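Local coordinates for salicylaldehyde dehydrogenase NahF (Pseudomonas putida, PDB 4JZ6), which probably catalyses the NAD(+)-dependent oxidation of salicylaldehyde to salicylate, a step in naphthalene degradation, at residues V107-W113 with L295-I300. Residue numbers count along the deposited sequence, not the author numbering.
Sequences VGASALW and LFQGQI. With NK (salicylaldehyde), chain B.
The interhelix loop and first helical turn of 107-113 meet the loop 295-300, with CA atoms nearest at A109 and F296 (6.3 Å). In 107-113 the chain leaves helix 96-107 through G108, at positive phi (56/36), and enters helix 111-130 at S110, the N-cap, whose OG (chi1 p) accepts a weak capping hydrogen bond from W113 N at 3.5 Å. In 295-300, beyond helix 282-294, F296, Q297 and G298 all hold positive phi near 50-60° with psi near 30°, a short left-handed turn closed by G298 N to L295 O (3.1 Å) and Q299 N to F296 O (3.0 Å). The aromatic pair dominates: with chi1 t on both, the five-membered ring of W113 and the ring of F296 form an offset stack, centroids 3.9 Å apart, planes at 14°, and F296 CB makes a CH-pi contact over that same W113 ring. W113 and I300 form part of the wall of the salicylaldehyde pocket of this aldehyde dehydrogenase: W113 CZ2 lies 3.5 Å from salicylaldehyde OAF, I300 CG2 3.3 Å from OAH, and W113 NE1 donates a hydrogen bond to N166 O. Aliphatic contacts surround the ring pair: W113 CZ3 to I300 CD1 3.9 Å, W113 CE3 to L295 CG 4.1 Å, V107 CG2 to F296 CZ 4.1 Å; L112 CD2 meets L295 CD1 alongside (3.9 Å). No direct hydrogen bond crosses; water 1 joins V107 O (2.7 Å) to Q299 NE2 (2.8 Å), and water 2 joins S110 N (3.0 Å) to Q297 OE1 (2.7 Å).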
loop_
_atom_site.group_PDB
_atom_site.type_symbol
_atom_site.label_atom_id
_atom_site.label_comp_id
_atom_site.label_asym_id
_atom_site.label_seq_id
_atom_site.Cartn_x
_atom_site.Cartn_y
_atom_site.Cartn_z
ATOM N N VAL A 107 -25.569 -12.483 15.067
ATOM C CA VAL A 107 -24.739 -11.409 15.598
ATOM C C VAL A 107 -25.530 -10.362 16.377
ATOM O O VAL A 107 -25.055 -9.243 16.584
ATOM C CB VAL A 107 -23.898 -10.730 14.482
ATOM C CG1 VAL A 107 -23.092 -11.772 13.720
ATOM C CG2 VAL A 107 -24.786 -9.936 13.532
ATOM N N GLY A 108 -26.729 -10.738 16.816
ATOM C CA GLY A 108 -27.562 -9.876 17.640
ATOM C C GLY A 108 -27.854 -8.513 17.033
ATOM O O GLY A 108 -27.929 -7.508 17.744
ATOM N N ALA A 109 -28.013 -8.477 15.715
ATOM C CA ALA A 109 -28.292 -7.234 15.017
ATOM C C ALA A 109 -29.777 -6.927 15.035
ATOM O O ALA A 109 -30.593 -7.790 14.729
ATOM C CB ALA A 109 -27.798 -7.315 13.587
ATOM N N SER A 110 -30.120 -5.695 15.393
ATOM C CA SER A 110 -31.495 -5.225 15.298
ATOM C C SER A 110 -31.889 -5.093 13.836
ATOM O O SER A 110 -31.030 -5.053 12.954
ATOM C CB SER A 110 -31.643 -3.871 15.983
ATOM O OG SER A 110 -30.845 -2.891 15.337
ATOM N N ALA A 111 -33.191 -5.023 13.578
ATOM C CA ALA A 111 -33.681 -4.859 12.214
ATOM C C ALA A 111 -33.110 -3.590 11.570
ATOM O O ALA A 111 -32.884 -3.540 10.363
ATOM C CB ALA A 111 -35.194 -4.831 12.195
ATOM N N LEU A 112 -32.887 -2.566 12.386
ATOM C CA LEU A 112 -32.295 -1.329 11.902
ATOM C C LEU A 112 -30.940 -1.605 11.247
ATOM O O LEU A 112 -30.730 -1.269 10.083
ATOM C CB LEU A 112 -32.136 -0.328 13.049
ATOM C CG LEU A 112 -31.406 0.980 12.731
ATOM C CD1 LEU A 112 -32.187 1.819 11.728
ATOM C CD2 LEU A 112 -31.147 1.769 13.996
ATOM N N TRP A 113 -30.040 -2.238 11.998
ATOM C CA TRP A 113 -28.668 -2.490 11.554
ATOM C C TRP A 113 -28.616 -3.530 10.442
ATOM O O TRP A 113 -27.812 -3.423 9.511
ATOM C CB TRP A 113 -27.807 -2.929 12.749
ATOM C CG TRP A 113 -26.376 -3.306 12.434
ATOM C CD1 TRP A 113 -25.797 -4.536 12.588
ATOM C CD2 TRP A 113 -25.346 -2.442 11.930
ATOM N NE1 TRP A 113 -24.476 -4.493 12.206
ATOM C CE2 TRP A 113 -24.175 -3.219 11.800
ATOM C CE3 TRP A 113 -25.302 -1.091 11.570
ATOM C CZ2 TRP A 113 -22.974 -2.684 11.327
ATOM C CZ3 TRP A 113 -24.105 -0.561 11.099
ATOM C CH2 TRP A 113 -22.960 -1.354 10.986
ATOM N N LEU A 295 -25.269 2.535 18.187
ATOM C CA LEU A 295 -25.756 1.759 17.066
ATOM C C LEU A 295 -25.045 0.404 17.093
ATOM O O LEU A 295 -23.822 0.349 17.254
ATOM C CB LEU A 295 -25.503 2.497 15.755
ATOM C CG LEU A 295 -25.850 1.755 14.466
ATOM C CD1 LEU A 295 -27.302 1.340 14.458
ATOM C CD2 LEU A 295 -25.550 2.641 13.285
ATOM N N PHE A 296 -25.821 -0.678 16.966
ATOM C CA PHE A 296 -25.294 -2.050 16.998
ATOM C C PHE A 296 -24.414 -2.301 18.229
ATOM O O PHE A 296 -23.388 -2.980 18.149
ATOM C CB PHE A 296 -24.546 -2.384 15.696
ATOM C CG PHE A 296 -24.141 -3.832 15.571
ATOM C CD1 PHE A 296 -25.028 -4.852 15.889
ATOM C CD2 PHE A 296 -22.866 -4.173 15.132
ATOM C CE1 PHE A 296 -24.650 -6.182 15.778
ATOM C CE2 PHE A 296 -22.489 -5.507 15.013
ATOM C CZ PHE A 296 -23.387 -6.510 15.337
ATOM N N GLN A 297 -24.823 -1.733 19.360
ATOM C CA GLN A 297 -24.133 -1.945 20.628
ATOM C C GLN A 297 -22.677 -1.504 20.602
ATOM O O GLN A 297 -21.838 -2.139 21.233
ATOM C CB GLN A 297 -24.171 -3.425 21.011
ATOM C CG GLN A 297 -25.546 -4.025 21.007
ATOM C CD GLN A 297 -25.873 -4.787 19.737
ATOM O OE1 GLN A 297 -26.841 -4.470 19.051
ATOM N NE2 GLN A 297 -25.078 -5.806 19.427
ATOM N N GLY A 298 -22.369 -0.441 19.864
ATOM C CA GLY A 298 -21.001 0.035 19.772
ATOM C C GLY A 298 -20.027 -1.010 19.247
ATOM O O GLY A 298 -18.831 -0.983 19.552
ATOM N N GLN A 299 -20.543 -1.943 18.457
ATOM C CA GLN A 299 -19.709 -2.976 17.869
ATOM C C GLN A 299 -19.322 -2.619 16.436
ATOM O O GLN A 299 -19.133 -3.494 15.591
ATOM C CB GLN A 299 -20.413 -4.328 17.922
ATOM C CG GLN A 299 -20.515 -4.891 19.314
ATOM C CD GLN A 299 -21.111 -6.285 19.334
ATOM O OE1 GLN A 299 -20.588 -7.190 19.990
ATOM N NE2 GLN A 299 -22.216 -6.465 18.617
ATOM N N ILE A 300 -19.211 -1.326 16.166
ATOM C CA ILE A 300 -18.765 -0.860 14.862
ATOM C C ILE A 300 -17.359 -0.318 15.050
ATOM O O ILE A 300 -17.088 0.319 16.064
ATOM C CB ILE A 300 -19.695 0.246 14.323
ATOM C CG1 ILE A 300 -21.158 -0.135 14.569
ATOM C CG2 ILE A 300 -19.434 0.499 12.848
ATOM C CD1 ILE A 300 -22.158 0.894 14.094
HETATM O OAH NK B . -16.609 -0.377 11.483
HETATM C CAD NK B . -17.067 -1.296 10.833
HETATM C CAA NK B . -17.882 -0.913 9.660
HETATM C CAC NK B . -17.417 0.000 8.715
HETATM C CAG NK B . -18.227 0.329 7.632
HETATM C CAI NK B . -19.484 -0.229 7.500
HETATM C CAE NK B . -19.949 -1.128 8.442
HETATM C CAB NK B . -19.146 -1.472 9.529
HETATM O OAF NK B . -19.562 -2.361 10.491
HETATM O O HOH W 1 -23.427 -9.022 18.743
HETATM O O HOH W 2 -28.658 -3.781 17.127
#